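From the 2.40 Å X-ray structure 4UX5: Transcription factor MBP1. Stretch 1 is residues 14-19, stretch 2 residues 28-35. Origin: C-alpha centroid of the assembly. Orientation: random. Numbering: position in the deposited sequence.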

ATOM      1  N   GLY A  14      30.330  14.297   1.917  1.00 98.34           N
ATOM      2  CA  GLY A  14      30.441  13.332   0.837  1.00 93.37           C
ATOM      3  C   GLY A  14      29.554  12.122   1.053  1.00 83.71           C
ATOM      4  O   GLY A  14      28.668  12.143   1.908  1.00 82.53           O
ATOM      5  N   PRO A  15      29.786  11.054   0.273  1.00 71.99           N
ATOM      6  CA  PRO A  15      29.001   9.819   0.390  1.00 63.93           C
ATOM      7  C   PRO A  15      29.324   9.030   1.657  1.00 57.79           C
ATOM      8  O   PRO A  15      30.494   8.780   1.945  1.00 58.86           O
ATOM      9  N   GLY A  16      28.294   8.639   2.401  1.00 52.37           N
ATOM     10  CA  GLY A  16      28.501   7.890   3.627  1.00 47.84           C
ATOM     11  C   GLY A  16      27.223   7.469   4.328  1.00 41.80           C
ATOM     12  O   GLY A  16      26.121   7.648   3.806  1.00 41.06           O
ATOM     13  N   ILE A  17      27.378   6.906   5.522  1.00 40.66           N
ATOM     14  CA  ILE A  17      26.249   6.407   6.294  1.00 38.05           C
ATOM     15  C   ILE A  17      25.711   7.466   7.249  1.00 38.94           C
ATOM     16  O   ILE A  17      26.471   8.115   7.968  1.00 39.91           O
ATOM     17  N   TYR A  18      24.394   7.636   7.252  1.00 36.24           N
ATOM     18  CA  TYR A  18      23.745   8.567   8.161  1.00 38.12           C
ATOM     19  C   TYR A  18      22.626   7.867   8.933  1.00 38.65           C
ATOM     20  O   TYR A  18      22.236   6.750   8.596  1.00 38.42           O
ATOM     21  N   SER A  19      22.112   8.521   9.972  1.00 43.13           N
ATOM     22  CA  SER A  19      21.067   7.922  10.801  1.00 43.09           C
ATOM     23  C   SER A  19      19.838   8.821  10.913  1.00 47.59           C
ATOM     24  O   SER A  19      19.877   9.861  11.570  1.00 56.71           O
ATOM     25  N   TYR A  28      19.286   3.336   9.049  1.00 35.26           N
ATOM     26  CA  TYR A  28      20.586   3.753   8.548  1.00 32.97           C
ATOM     27  C   TYR A  28      20.401   4.142   7.092  1.00 32.59           C
ATOM     28  O   TYR A  28      19.726   3.438   6.340  1.00 30.50           O
ATOM     29  N   GLU A  29      20.980   5.268   6.693  1.00 35.94           N
ATOM     30  CA  GLU A  29      20.826   5.736   5.323  1.00 38.45           C
ATOM     31  C   GLU A  29      22.170   6.009   4.660  1.00 38.78           C
ATOM     32  O   GLU A  29      22.938   6.856   5.113  1.00 32.92           O
ATOM     33  N   TYR A  30      22.446   5.277   3.587  1.00 35.76           N
ATOM     34  CA  TYR A  30      23.648   5.489   2.793  1.00 33.81           C
ATOM     35  C   TYR A  30      23.353   6.459   1.661  1.00 36.04           C
ATOM     36  O   TYR A  30      22.531   6.172   0.792  1.00 35.95           O
ATOM     37  N   GLN A  31      24.018   7.609   1.673  1.00 38.41           N
ATOM     38  CA  GLN A  31      23.801   8.612   0.638  1.00 42.07           C
ATOM     39  C   GLN A  31      24.976   8.672  -0.330  1.00 46.37           C
ATOM     40  O   GLN A  31      26.128   8.497   0.061  1.00 46.94           O
ATOM     41  N   PHE A  32      24.664   8.919  -1.597  1.00 47.28           N
ATOM     42  CA  PHE A  32      25.647   8.915  -2.673  1.00 47.90           C
ATOM     43  C   PHE A  32      24.986   9.497  -3.913  1.00 53.38           C
ATOM     44  O   PHE A  32      23.824   9.210  -4.179  1.00 53.03           O
ATOM     45  N   GLY A  33      25.700  10.325  -4.667  1.00 69.55           N
ATOM     46  CA  GLY A  33      25.082  10.925  -5.836  1.00 79.46           C
ATOM     47  C   GLY A  33      25.051  12.436  -6.047  1.00 87.82           C
ATOM     48  O   GLY A  33      25.350  12.874  -7.159  1.00 93.96           O
ATOM     49  N   LEU A  34      24.696  13.250  -5.047  1.00 95.62           N
ATOM     50  CA  LEU A  34      24.469  12.856  -3.656  1.00 93.91           C
ATOM     51  C   LEU A  34      22.979  12.772  -3.296  1.00 92.06           C
ATOM     52  O   LEU A  34      22.605  12.855  -2.125  1.00 91.00           O
ATOM     53  N   LYS A  35      22.129  12.592  -4.301  1.00 89.29           N
ATOM     54  CA  LYS A  35      20.689  12.545  -4.061  1.00 81.95           C
ATOM     55  C   LYS A  35      20.153  11.120  -3.928  1.00 70.91           C
ATOM     56  O   LYS A  35      19.058  10.913  -3.409  1.00 68.21           O
TER

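Residues 16-19 and 28-32 are neighbouring antiparallel strands of one sheet. Backbone hydrogen bonds set the register. Tyr18 N donates to Glu29 O (2.7 Å), and Glu29 N donates to Tyr18 O (2.7 Å). Gln31 N donates to Gly16 O at 3.0 Å. The return bond, Gly16 N to Gln31 O, is weak at 3.2 Å with an angle of 133°. CA-H...O contacts fill in between, such as Tyr30 CA to Gly16 O at 3.4 Å. Because the strands lie side by side, most side chains project to the faces of the sheet and pack against neighbours there.

Two of the three apolar side-chain pairs lie on the face that carries Ile17, Ser19, Tyr28 and Tyr30. Ile17 is m at both chi1 and chi2. Its end comes nearer to the second strand than its CA-to-CB direction suggests, and CD1 lies 3.6 Å from Tyr30 CB. Its CG2 is 4.4 Å from Tyr28 CB, a looser contact. Tyr30 takes chi1 t, and Tyr28 takes chi1 m. The Tyr30 ring reaches along the first stretch, with CD1 3.4 Å from Gly16 O and CE1 4.4 Å from Pro15 C. Ser19 has chi1 p and makes no close contact across the pair.

Beyond the start of the first strand, Pro15 points sideways, with a C-gamma endo pucker. Its CB meets Phe32 CB at 4.2 Å. Phe32 has chi1 p, and the end of its side chain leads away from the first stretch. Leu34 follows a cis peptide bond and points toward the first stretch, with chi1 t and chi2 p. Its CD1 is 4.1 Å from both Pro15 CA and Gly14 O. Leu34 and Gly14 are poorly ordered, so this end is less certain.

The side-chain hydrogen bonds within the stretches involve Tyr18, Glu29 and Gln31, which share the other face. Tyr18 has chi1 m and chi2 88°. Its CE1 approaches Gln31 OE1 at 3.8 Å, and its OH donates a hydrogen bond to Gly14 O within the same stretch (3.2 Å). Gln31 takes m then t, and its NE2 donates to Glu29 OE2 at 3.2 Å. Glu29, extended with chi1 and chi2 both t, leads away at its end; its OE1 is hydrogen-bonded elsewhere in the structure. Thus every hydrogen bond between the stretches is backbone to backbone, while the two side-chain bonds described here, from Tyr18 OH and Gln31 NE2, stay within their own stretches. An ideal CB on Gly16 would have room, 5.4 Å from Tyr30 CE1.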

ATOM      1  CB  PRO A  15      29.403   9.032  -0.860  1.00 62.21           C
ATOM      2  CG  PRO A  15      30.772   9.524  -1.185  1.00 67.60           C
ATOM      3  CD  PRO A  15      30.780  10.979  -0.811  1.00 74.25           C
ATOM      4  CB  ILE A  17      26.638   5.153   7.104  1.00 37.77           C
ATOM      5  CG1 ILE A  17      27.223   4.080   6.183  1.00 35.92           C
ATOM      6  CG2 ILE A  17      25.440   4.612   7.872  1.00 34.04           C
ATOM      7  CD1 ILE A  17      26.245   3.558   5.161  1.00 34.85           C
ATOM      8  CB  TYR A  18      23.198   9.771   7.396  1.00 40.56           C
ATOM      9  CG  TYR A  18      24.247  10.575   6.651  1.00 43.74           C
ATOM     10  CD1 TYR A  18      24.611  10.244   5.352  1.00 43.70           C
ATOM     11  CD2 TYR A  18      24.863  11.670   7.242  1.00 47.33           C
ATOM     12  CE1 TYR A  18      25.563  10.976   4.666  1.00 46.75           C
ATOM     13  CE2 TYR A  18      25.816  12.409   6.563  1.00 52.01           C
ATOM     14  CZ  TYR A  18      26.161  12.057   5.276  1.00 52.17           C
ATOM     15  OH  TYR A  18      27.109  12.787   4.594  1.00 57.22           O
ATOM     16  CB  SER A  19      21.607   7.610  12.196  1.00 41.89           C
ATOM     17  OG  SER A  19      21.772   8.799  12.947  1.00 47.36           O
ATOM     18  CB  TYR A  28      21.627   2.642   8.686  1.00 33.91           C
ATOM     19  CG  TYR A  28      21.823   2.145  10.099  1.00 35.99           C
ATOM     20  CD1 TYR A  28      22.298   2.991  11.093  1.00 39.29           C
ATOM     21  CD2 TYR A  28      21.545   0.827  10.438  1.00 37.87           C
ATOM     22  CE1 TYR A  28      22.480   2.542  12.387  1.00 40.98           C
ATOM     23  CE2 TYR A  28      21.727   0.366  11.730  1.00 40.09           C
ATOM     24  CZ  TYR A  28      22.195   1.227  12.699  1.00 42.15           C
ATOM     25  OH  TYR A  28      22.376   0.774  13.985  1.00 47.08           O
ATOM     26  CB  GLU A  29      19.957   6.995   5.282  1.00 43.32           C
ATOM     27  CG  GLU A  29      19.699   7.522   3.878  1.00 50.06           C
ATOM     28  CD  GLU A  29      18.683   8.648   3.854  1.00 56.76           C
ATOM     29  OE1 GLU A  29      18.022   8.879   4.889  1.00 58.18           O
ATOM     30  OE2 GLU A  29      18.544   9.303   2.800  1.00 60.20           O
ATOM     31  CB  TYR A  30      24.172   4.165   2.234  1.00 33.41           C
ATOM     32  CG  TYR A  30      25.371   4.309   1.319  1.00 37.09           C
ATOM     33  CD1 TYR A  30      26.525   4.953   1.751  1.00 38.76           C
ATOM     34  CD2 TYR A  30      25.354   3.791   0.030  1.00 33.55           C
ATOM     35  CE1 TYR A  30      27.624   5.083   0.922  1.00 41.77           C
ATOM     36  CE2 TYR A  30      26.453   3.916  -0.805  1.00 40.93           C
ATOM     37  CZ  TYR A  30      27.581   4.562  -0.354  1.00 43.23           C
ATOM     38  OH  TYR A  30      28.673   4.691  -1.180  1.00 53.18           O
ATOM     39  CB  GLN A  31      23.549   9.982   1.268  1.00 39.65           C
ATOM     40  CG  GLN A  31      22.277  10.030   2.101  1.00 52.53           C
ATOM     41  CD  GLN A  31      21.935  11.429   2.575  1.00 52.51           C
ATOM     42  OE1 GLN A  31      22.749  12.347   2.480  1.00 57.82           O
ATOM     43  NE2 GLN A  31      20.720  11.598   3.088  1.00 46.70           N
ATOM     44  CB  PHE A  32      26.158   7.499  -2.945  1.00 47.02           C
ATOM     45  CG  PHE A  32      25.081   6.530  -3.356  1.00 46.56           C
ATOM     46  CD1 PHE A  32      24.214   5.992  -2.416  1.00 45.27           C
ATOM     47  CD2 PHE A  32      24.935   6.158  -4.684  1.00 48.24           C
ATOM     48  CE1 PHE A  32      23.223   5.104  -2.791  1.00 43.31           C
ATOM     49  CE2 PHE A  32      23.947   5.268  -5.064  1.00 47.70           C
ATOM     50  CZ  PHE A  32      23.090   4.742  -4.116  1.00 44.32           C
ATOM     51  CB  LEU A  34      25.192  13.844  -2.729  1.00 99.40           C
ATOM     52  CG  LEU A  34      25.433  13.531  -1.249  1.00 98.85           C
ATOM     53  CD1 LEU A  34      25.900  12.102  -1.066  1.00 96.25           C
ATOM     54  CD2 LEU A  34      26.449  14.501  -0.665  1.00103.57           C
ATOM     55  CB  LYS A  35      19.936  13.278  -5.174  1.00 87.06           C
ATOM     56  CG  LYS A  35      19.329  14.603  -4.733  1.00 90.33           C
ATOM     57  CD  LYS A  35      18.405  15.182  -5.794  1.00 93.75           C
ATOM     58  CE  LYS A  35      17.730  16.454  -5.298  1.00 96.77           C
ATOM     59  NZ  LYS A  35      16.784  17.016  -6.300  1.00100.81           N
TER